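Local atomic coordinates of Lin2111 protein (Listeria innocua, PDB entry 3EDP), a protein that probably binds DNA and regulates transcription as a GntR-family protein with a UTRA domain, though its specific role is unknown. Residues E26-G30 and Y72-K76; F112-F117 and P216-Y221; Q182-A186 and E198-K204. The contacts are given in a common frame with arbitrary orientation. Residues are numbered along the deposited sequence.

From the N terminus, contact 1 comes first: 72-76 returns to 26-30 and closes a loop of 41 residues holding most of the winged-helix region, tying the end of its wing to the loop after helix 10-23. The chain then enters the UTRA region, where contact 2 closes a longer loop of 98 residues by packing helix 110-117 on strand 215-225. Contact 3 is nested inside that loop, pairing strands 176-185 and 201-211, which helix 188-194 connects. Contacts 2 and 3 share one sheet and touch where Tyr221 CD1 meets Lys204 CE at 3.6 Å. Contact 1 stands apart, its centre about 23 Å from that of contact 2 and about 35 Å from that of contact 3.

Contact 1: E26-G30 and Y72-K76; sequences EYKTG and YVQPK
Residues 72-76 leave a β-strand, which ends at Val73, and run on extended past 26-30, a loop without regular structure whose contacting residues are themselves extended (phi/psi Tyr27 -116/140, Lys28 -163/165, Thr29 -51/130). The two backbones come closest at Thr29 and Val73, with CA atoms 5.3 Å apart, and 209 Å² is buried in all. Tyr72 opens the segment in strand conformation (-116/141), its backbone pairing with Val64 of the neighbouring strand. Val73 is the hydrophobic centre: its CB points toward the loop, chi1 is t, and CG2 lies 3.6 Å from Tyr27 CB and 3.8 Å from Lys28 N. A compact branched residue suits this buried spot. CB of Tyr27 (chi1 m) points toward 72-76, while its ring packs on Met33 and Pro34. The carbonyl of Val73 accepts a hydrogen bond from the buried Thr29, whose rotamer m sets OG1 3.2 Å from Val73 O; a small hydroxyl satisfies a strand-end carbonyl. Gln74 (-74/135) points its CB away from the loop, and its amide OE1 is bonded to the backbone of Ile106. At Pro75 (-60/152), CA is 3.0 Å from Thr29 OG1; the ring nitrogen is equally close but has no hydrogen to share. The ring of Pro75 restricts phi and packs on Phe104 and Ile106 of strand 99-108. The arrangement closes the wing hairpin onto the loop after helix 10-23 in a GntR-type winged helix-turn-helix.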
loop_
_atom_site.group_PDB
_atom_site.type_symbol
_atom_site.label_atom_id
_atom_site.label_comp_id
_atom_site.label_asym_id
_atom_site.label_seq_id
_atom_site.Cartn_x
_atom_site.Cartn_y
_atom_site.Cartn_z
ATOM N N GLU A 26 -3.033 -24.876 26.728
ATOM C CA GLU A 26 -2.425 -24.347 27.944
ATOM C C GLU A 26 -1.253 -23.460 27.533
ATOM O O GLU A 26 -0.986 -22.427 28.149
ATOM C CB GLU A 26 -1.934 -25.474 28.849
ATOM C CG GLU A 26 -2.950 -26.576 29.088
ATOM C CD GLU A 26 -2.377 -27.721 29.908
ATOM O OE1 GLU A 26 -1.478 -27.469 30.740
ATOM O OE2 GLU A 26 -2.821 -28.872 29.718
ATOM N N TYR A 27 -0.556 -23.888 26.486
ATOM C CA TYR A 27 0.459 -23.073 25.833
ATOM C C TYR A 27 -0.002 -22.806 24.403
ATOM O O TYR A 27 -0.544 -23.701 23.748
ATOM C CB TYR A 27 1.808 -23.796 25.777
ATOM C CG TYR A 27 2.244 -24.515 27.040
ATOM C CD1 TYR A 27 2.010 -23.972 28.302
ATOM C CD2 TYR A 27 2.931 -25.722 26.962
ATOM C CE1 TYR A 27 2.428 -24.632 29.451
ATOM C CE2 TYR A 27 3.352 -26.384 28.100
ATOM C CZ TYR A 27 3.099 -25.836 29.339
ATOM O OH TYR A 27 3.526 -26.500 30.463
ATOM N N LYS A 28 0.216 -21.591 23.909
ATOM C CA LYS A 28 -0.140 -21.277 22.525
ATOM C C LYS A 28 0.531 -20.017 21.977
ATOM O O LYS A 28 1.080 -19.208 22.727
ATOM C CB LYS A 28 -1.660 -21.184 22.356
ATOM C CG LYS A 28 -2.315 -20.066 23.146
ATOM C CD LYS A 28 -3.753 -19.848 22.690
ATOM C CE LYS A 28 -3.818 -19.456 21.217
ATOM N NZ LYS A 28 -5.207 -19.135 20.777
ATOM N N THR A 29 0.481 -19.874 20.655
ATOM C CA THR A 29 1.063 -18.731 19.962
ATOM C C THR A 29 0.599 -17.416 20.566
ATOM O O THR A 29 -0.596 -17.198 20.760
ATOM C CB THR A 29 0.690 -18.744 18.471
ATOM O OG1 THR A 29 1.095 -19.986 17.889
ATOM C CG2 THR A 29 1.370 -17.599 17.736
ATOM N N GLY A 30 1.554 -16.537 20.857
ATOM C CA GLY A 30 1.247 -15.249 21.446
ATOM C C GLY A 30 0.955 -15.362 22.929
ATOM O O GLY A 30 0.829 -14.352 23.621
ATOM N N TYR A 72 8.577 -20.817 22.042
ATOM C CA TYR A 72 7.305 -20.422 21.454
ATOM C C TYR A 72 6.604 -21.639 20.872
ATOM O O TYR A 72 7.242 -22.531 20.298
ATOM C CB TYR A 72 7.525 -19.365 20.366
ATOM C CG TYR A 72 8.245 -18.128 20.857
ATOM C CD1 TYR A 72 7.538 -17.018 21.295
ATOM C CD2 TYR A 72 9.630 -18.077 20.897
ATOM C CE1 TYR A 72 8.191 -15.888 21.753
ATOM C CE2 TYR A 72 10.295 -16.955 21.355
ATOM C CZ TYR A 72 9.571 -15.861 21.780
ATOM O OH TYR A 72 10.227 -14.737 22.236
ATOM N N VAL A 73 5.289 -21.687 21.039
ATOM C CA VAL A 73 4.494 -22.728 20.415
ATOM C C VAL A 73 4.214 -22.321 18.972
ATOM O O VAL A 73 3.921 -21.157 18.693
ATOM C CB VAL A 73 3.162 -22.945 21.161
ATOM C CG1 VAL A 73 2.404 -24.121 20.567
ATOM C CG2 VAL A 73 3.423 -23.174 22.638
ATOM N N GLN A 74 4.332 -23.271 18.055
ATOM C CA GLN A 74 4.047 -23.001 16.654
ATOM C C GLN A 74 2.537 -22.878 16.463
ATOM O O GLN A 74 1.777 -23.687 16.993
ATOM C CB GLN A 74 4.618 -24.114 15.769
ATOM C CG GLN A 74 6.136 -24.088 15.621
ATOM C CD GLN A 74 6.603 -23.080 14.581
ATOM O OE1 GLN A 74 5.823 -22.248 14.112
ATOM N NE2 GLN A 74 7.883 -23.158 14.208
ATOM N N PRO A 75 2.095 -21.853 15.712
ATOM C CA PRO A 75 0.659 -21.714 15.440
ATOM C C PRO A 75 0.110 -22.939 14.707
ATOM O O PRO A 75 0.840 -23.625 13.986
ATOM C CB PRO A 75 0.578 -20.464 14.549
ATOM C CG PRO A 75 1.962 -20.237 14.036
ATOM C CD PRO A 75 2.908 -20.823 15.039
ATOM N N LYS A 76 -1.172 -23.217 14.903
ATOM C CA LYS A 76 -1.816 -24.361 14.273
ATOM C C LYS A 76 -2.947 -23.920 13.355
ATOM O O LYS A 76 -3.821 -23.152 13.755
ATOM C CB LYS A 76 -2.359 -25.311 15.345
ATOM C CG LYS A 76 -1.378 -26.390 15.780
ATOM C CD LYS A 76 -1.614 -27.687 15.014
ATOM C CE LYS A 76 -2.903 -28.368 15.471
ATOM N NZ LYS A 76 -3.288 -29.507 14.587
#

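Contact 2: F112-F117 and P216-Y221; sequences FYAEIF and PIAIQY
In this α/β UTRA domain, related in fold to chorismate lyase, helix 112-117 lies on one face of the antiparallel sheet. Helix and strand 216-221 differ by 139° in N-to-C direction, with axes 9.2 Å apart, closest at Phe117 and Pro216 (CA to CA 5.5 Å). A classic β bulge, Ile217 and Ala218 opposite Phe209, turns their side chains away, so Pro216, Ile219 and Tyr221 form the bumps. Ile219 pushes CD1 into a hollow walled by Ile116 CG2 (3.5 Å), Phe117 CE2 (3.4 Å) and Tyr113 CD1 (3.9 Å), a branched aliphatic tip between a methyl and two rings. The flat Phe117 ring (chi1 m) lies along Pro216 to Ala218, edge to the backbone: CD1 is 4.0 Å from Pro216 CB, CE1 3.6 Å from Ala218 N. Tyr221 OH meets the Phe112 ring edge at CE2 (3.3 Å), and Tyr113 OH lies 3.6 Å from Tyr221 CE2. At the helix's C-terminal end, one water donates to Phe117 O and Pro216 O, 2.8 Å from each.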
loop_
_atom_site.group_PDB
_atom_site.type_symbol
_atom_site.label_atom_id
_atom_site.label_comp_id
_atom_site.label_asym_id
_atom_site.label_seq_id
_atom_site.Cartn_x
_atom_site.Cartn_y
_atom_site.Cartn_z
ATOM N N PHE A 112 18.939 -12.458 5.163
ATOM C CA PHE A 112 18.223 -11.596 4.234
ATOM C C PHE A 112 17.180 -10.714 4.917
ATOM O O PHE A 112 17.134 -9.511 4.677
ATOM C CB PHE A 112 17.581 -12.422 3.118
ATOM C CG PHE A 112 16.816 -11.599 2.127
ATOM C CD1 PHE A 112 17.481 -10.780 1.230
ATOM C CD2 PHE A 112 15.432 -11.635 2.097
ATOM C CE1 PHE A 112 16.779 -10.012 0.317
ATOM C CE2 PHE A 112 14.725 -10.873 1.185
ATOM C CZ PHE A 112 15.399 -10.059 0.294
ATOM N N TYR A 113 16.349 -11.308 5.768
ATOM C CA TYR A 113 15.317 -10.548 6.473
ATOM C C TYR A 113 15.884 -9.722 7.624
ATOM O O TYR A 113 15.414 -8.617 7.882
ATOM C CB TYR A 113 14.201 -11.464 6.985
ATOM C CG TYR A 113 13.369 -12.071 5.884
ATOM C CD1 TYR A 113 12.867 -11.289 4.852
ATOM C CD2 TYR A 113 13.071 -13.423 5.883
ATOM C CE1 TYR A 113 12.107 -11.846 3.842
ATOM C CE2 TYR A 113 12.311 -13.986 4.878
ATOM C CZ TYR A 113 11.831 -13.195 3.859
ATOM O OH TYR A 113 11.069 -13.762 2.861
ATOM N N ALA A 114 16.880 -10.265 8.320
ATOM C CA ALA A 114 17.528 -9.548 9.413
ATOM C C ALA A 114 18.073 -8.214 8.921
ATOM O O ALA A 114 17.998 -7.204 9.617
ATOM C CB ALA A 114 18.646 -10.382 10.014
ATOM N N GLU A 115 18.618 -8.220 7.710
ATOM C CA GLU A 115 19.187 -7.019 7.118
ATOM C C GLU A 115 18.103 -6.004 6.746
ATOM O O GLU A 115 18.286 -4.798 6.926
ATOM C CB GLU A 115 20.046 -7.384 5.902
ATOM C CG GLU A 115 20.317 -6.232 4.952
ATOM C CD GLU A 115 19.240 -6.091 3.891
ATOM O OE1 GLU A 115 18.715 -7.134 3.435
ATOM O OE2 GLU A 115 18.922 -4.942 3.511
ATOM N N ILE A 116 16.977 -6.494 6.234
ATOM C CA ILE A 116 15.854 -5.623 5.898
ATOM C C ILE A 116 15.207 -4.994 7.132
ATOM O O ILE A 116 14.935 -3.797 7.153
ATOM C CB ILE A 116 14.778 -6.371 5.099
ATOM C CG1 ILE A 116 15.302 -6.713 3.704
ATOM C CG2 ILE A 116 13.510 -5.528 5.005
ATOM C CD1 ILE A 116 14.438 -7.701 2.943
ATOM N N PHE A 117 14.957 -5.803 8.156
ATOM C CA PHE A 117 14.323 -5.310 9.375
ATOM C C PHE A 117 15.328 -4.628 10.285
ATOM O O PHE A 117 14.954 -3.959 11.246
ATOM C CB PHE A 117 13.639 -6.454 10.136
ATOM C CG PHE A 117 12.360 -6.924 9.501
ATOM C CD1 PHE A 117 11.222 -6.131 9.537
ATOM C CD2 PHE A 117 12.295 -8.155 8.870
ATOM C CE1 PHE A 117 10.040 -6.561 8.957
ATOM C CE2 PHE A 117 11.119 -8.588 8.284
ATOM C CZ PHE A 117 9.991 -7.792 8.324
ATOM N N PRO A 216 11.080 -0.569 9.599
ATOM C CA PRO A 216 10.291 -1.586 8.891
ATOM C C PRO A 216 9.593 -2.475 9.909
ATOM O O PRO A 216 10.225 -2.908 10.869
ATOM C CB PRO A 216 11.349 -2.396 8.131
ATOM C CG PRO A 216 12.618 -1.588 8.209
ATOM C CD PRO A 216 12.525 -0.825 9.492
ATOM N N ILE A 217 8.305 -2.724 9.716
ATOM C CA ILE A 217 7.552 -3.558 10.642
ATOM C C ILE A 217 6.991 -4.794 9.957
ATOM O O ILE A 217 6.620 -5.765 10.624
ATOM C CB ILE A 217 6.399 -2.775 11.320
ATOM C CG1 ILE A 217 5.399 -2.279 10.273
ATOM C CG2 ILE A 217 6.954 -1.609 12.150
ATOM C CD1 ILE A 217 4.224 -1.508 10.867
ATOM N N ALA A 218 6.938 -4.773 8.629
ATOM C CA ALA A 218 6.387 -5.913 7.895
ATOM C C ALA A 218 6.838 -5.945 6.439
ATOM O O ALA A 218 7.139 -4.912 5.845
ATOM C CB ALA A 218 4.866 -5.914 7.977
ATOM N N ILE A 219 6.889 -7.143 5.874
ATOM C CA ILE A 219 7.207 -7.315 4.465
ATOM C C ILE A 219 6.163 -8.196 3.814
ATOM O O ILE A 219 5.740 -9.203 4.399
ATOM C CB ILE A 219 8.566 -8.007 4.270
ATOM C CG1 ILE A 219 9.691 -7.168 4.867
ATOM C CG2 ILE A 219 8.817 -8.258 2.791
ATOM C CD1 ILE A 219 10.996 -7.912 4.954
ATOM N N GLN A 220 5.765 -7.832 2.601
ATOM C CA GLN A 220 4.852 -8.651 1.806
ATOM C C GLN A 220 5.375 -8.837 0.390
ATOM O O GLN A 220 5.890 -7.900 -0.220
ATOM C CB GLN A 220 3.476 -8.002 1.744
ATOM C CG GLN A 220 2.442 -8.792 0.946
ATOM C CD GLN A 220 1.061 -8.147 1.037
ATOM O OE1 GLN A 220 0.946 -6.971 1.365
ATOM N NE2 GLN A 220 0.016 -8.923 0.772
ATOM N N TYR A 221 5.260 -10.057 -0.120
ATOM C CA TYR A 221 5.575 -10.340 -1.510
ATOM C C TYR A 221 4.307 -10.865 -2.138
ATOM O O TYR A 221 3.696 -11.796 -1.625
ATOM C CB TYR A 221 6.689 -11.382 -1.637
ATOM C CG TYR A 221 7.984 -10.977 -0.986
ATOM C CD1 TYR A 221 8.776 -9.976 -1.535
ATOM C CD2 TYR A 221 8.416 -11.590 0.184
ATOM C CE1 TYR A 221 9.969 -9.597 -0.936
ATOM C CE2 TYR A 221 9.606 -11.223 0.785
ATOM C CZ TYR A 221 10.381 -10.230 0.217
ATOM O OH TYR A 221 11.563 -9.862 0.814
HETATM O O HOH W 1 12.527 -3.404 12.449
#

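Contact 3: Q182-A186 and E198-K204; sequences QLILA and ENDPVFK
Strands 182-185 and 201-204 run antiparallel, their short axes 4.5 Å apart at 140°, and bury 635 Å² together with the turns that follow and precede them. Gln182 makes a hydrogen-bonded pair with Lys204: Gln182 N to Lys204 O is 3.0 Å and Lys204 N to Gln182 O 2.8 Å. A water also joins Gln182 NE2 to Lys204 O, 2.8 Å from each. The all-trans Lys204 lays its methylenes beside Gln182, with Gln182 NE2 3.8 Å from Lys204 CD, and over Tyr221 and Tyr223, a place for a long flexible chain. Leu183 pairs with Phe203 without hydrogen bonds, CA to CA 4.7 Å; on the other face Leu183 CD2 meets Phe203 CD1 at 3.8 Å. Ile184 (p) pairs with Val202 through Ile184 N to Val202 O (2.8 Å) and Val202 N to Ile184 O (2.7 Å), and its CG1 packs 4.0 Å from Val202 CB, both β-branched residues suited to strands. Leu185 pairs with Pro201, a non-hydrogen-bonded position where the missing amide hydrogen costs this pairing nothing; Leu185 CD2 touches Asn199 CB at 3.5 Å. Ala186 N donates to Asp200 O (2.7 Å), and its small CB sits 3.9 Å from Val202 CG2, while Asn199 N donates weakly to Ala186 O (3.5 Å). Asn199 adopts positive phi (71/9), which asparagine tolerates well. Leu183 packs on Leu183 of the second subunit and Phe203 on that subunit's Leu181. This antiparallel pair, joined through helix 188-194, forms one edge of the UTRA sheet within this chain, with 176-185 as edge strand, at the dimer interface.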
loop_
_atom_site.group_PDB
_atom_site.type_symbol
_atom_site.label_atom_id
_atom_site.label_comp_id
_atom_site.label_asym_id
_atom_site.label_seq_id
_atom_site.Cartn_x
_atom_site.Cartn_y
_atom_site.Cartn_z
ATOM N N GLN A 182 8.742 -5.955 -10.018
ATOM C CA GLN A 182 9.635 -6.757 -10.855
ATOM C C GLN A 182 8.895 -7.751 -11.730
ATOM O O GLN A 182 7.766 -8.148 -11.430
ATOM C CB GLN A 182 10.600 -7.568 -9.995
ATOM C CG GLN A 182 11.711 -6.798 -9.336
ATOM C CD GLN A 182 12.492 -7.685 -8.385
ATOM O OE1 GLN A 182 13.585 -8.152 -8.709
ATOM N NE2 GLN A 182 11.913 -7.953 -7.218
ATOM N N LEU A 183 9.565 -8.163 -12.802
ATOM C CA LEU A 183 9.189 -9.345 -13.567
ATOM C C LEU A 183 10.202 -10.428 -13.248
ATOM O O LEU A 183 11.405 -10.187 -13.334
ATOM C CB LEU A 183 9.254 -9.060 -15.065
ATOM C CG LEU A 183 7.996 -8.568 -15.770
ATOM C CD1 LEU A 183 8.338 -8.232 -17.215
ATOM C CD2 LEU A 183 6.904 -9.626 -15.702
ATOM N N ILE A 184 9.729 -11.611 -12.871
ATOM C CA ILE A 184 10.626 -12.730 -12.608
ATOM C C ILE A 184 10.164 -13.986 -13.332
ATOM O O ILE A 184 9.062 -14.037 -13.891
ATOM C CB ILE A 184 10.759 -13.039 -11.083
ATOM C CG1 ILE A 184 9.424 -13.508 -10.507
ATOM C CG2 ILE A 184 11.263 -11.815 -10.315
ATOM C CD1 ILE A 184 9.528 -14.040 -9.087
ATOM N N LEU A 185 11.031 -14.992 -13.323
ATOM C CA LEU A 185 10.697 -16.311 -13.832
ATOM C C LEU A 185 9.986 -17.070 -12.725
ATOM O O LEU A 185 10.350 -16.952 -11.556
ATOM C CB LEU A 185 11.972 -17.056 -14.238
ATOM C CG LEU A 185 12.704 -16.528 -15.476
ATOM C CD1 LEU A 185 14.203 -16.784 -15.389
ATOM C CD2 LEU A 185 12.128 -17.144 -16.738
ATOM N N ALA A 186 8.965 -17.837 -13.089
ATOM C CA ALA A 186 8.251 -18.649 -12.113
ATOM C C ALA A 186 9.179 -19.684 -11.480
ATOM O O ALA A 186 9.864 -20.432 -12.180
ATOM C CB ALA A 186 7.042 -19.333 -12.755
ATOM N N GLU A 198 7.507 -23.824 -15.338
ATOM C CA GLU A 198 8.818 -23.246 -15.080
ATOM C C GLU A 198 9.122 -22.142 -16.080
ATOM O O GLU A 198 8.856 -22.278 -17.276
ATOM C CB GLU A 198 9.920 -24.305 -15.119
ATOM C CG GLU A 198 10.388 -24.752 -13.744
ATOM C CD GLU A 198 11.834 -25.213 -13.740
ATOM O OE1 GLU A 198 12.193 -26.070 -14.576
ATOM O OE2 GLU A 198 12.612 -24.714 -12.898
ATOM N N ASN A 199 9.661 -21.041 -15.570
ATOM C CA ASN A 199 10.090 -19.930 -16.408
ATOM C C ASN A 199 8.955 -19.133 -17.051
ATOM O O ASN A 199 9.195 -18.275 -17.900
ATOM C CB ASN A 199 11.094 -20.408 -17.460
ATOM C CG ASN A 199 12.330 -21.024 -16.835
ATOM O OD1 ASN A 199 12.943 -21.927 -17.401
ATOM N ND2 ASN A 199 12.691 -20.548 -15.646
ATOM N N ASP A 200 7.720 -19.415 -16.647
ATOM C CA ASP A 200 6.619 -18.519 -16.975
ATOM C C ASP A 200 6.924 -17.176 -16.314
ATOM O O ASP A 200 7.465 -17.147 -15.210
ATOM C CB ASP A 200 5.281 -19.081 -16.479
ATOM C CG ASP A 200 4.654 -20.065 -17.466
ATOM O OD1 ASP A 200 5.169 -20.178 -18.602
ATOM O OD2 ASP A 200 3.644 -20.722 -17.110
ATOM N N PRO A 201 6.602 -16.064 -16.994
ATOM C CA PRO A 201 6.849 -14.726 -16.433
ATOM C C PRO A 201 5.862 -14.371 -15.336
ATOM O O PRO A 201 4.659 -14.603 -15.474
ATOM C CB PRO A 201 6.638 -13.795 -17.626
ATOM C CG PRO A 201 5.742 -14.543 -18.547
ATOM C CD PRO A 201 6.006 -16.009 -18.341
ATOM N N VAL A 202 6.370 -13.782 -14.262
ATOM C CA VAL A 202 5.538 -13.455 -13.114
ATOM C C VAL A 202 5.820 -12.035 -12.620
ATOM O O VAL A 202 6.978 -11.628 -12.538
ATOM C CB VAL A 202 5.795 -14.456 -11.966
ATOM C CG1 VAL A 202 5.093 -14.003 -10.697
ATOM C CG2 VAL A 202 5.349 -15.856 -12.375
ATOM N N PHE A 203 4.764 -11.282 -12.308
ATOM C CA PHE A 203 4.920 -9.992 -11.626
ATOM C C PHE A 203 5.195 -10.257 -10.148
ATOM O O PHE A 203 4.482 -11.026 -9.509
ATOM C CB PHE A 203 3.652 -9.128 -11.715
ATOM C CG PHE A 203 3.397 -8.523 -13.068
ATOM C CD1 PHE A 203 4.323 -7.677 -13.655
ATOM C CD2 PHE A 203 2.206 -8.775 -13.734
ATOM C CE1 PHE A 203 4.081 -7.113 -14.897
ATOM C CE2 PHE A 203 1.949 -8.209 -14.971
ATOM C CZ PHE A 203 2.888 -7.379 -15.556
ATOM N N LYS A 204 6.232 -9.629 -9.613
ATOM C CA LYS A 204 6.491 -9.691 -8.182
ATOM C C LYS A 204 6.429 -8.279 -7.594
ATOM O O LYS A 204 7.250 -7.421 -7.913
ATOM C CB LYS A 204 7.842 -10.342 -7.893
ATOM C CG LYS A 204 8.226 -10.352 -6.419
ATOM C CD LYS A 204 9.667 -10.791 -6.229
ATOM C CE LYS A 204 10.008 -11.008 -4.759
ATOM N NZ LYS A 204 11.457 -11.306 -4.612
HETATM O O HOH W 2 9.497 -6.905 -6.388
#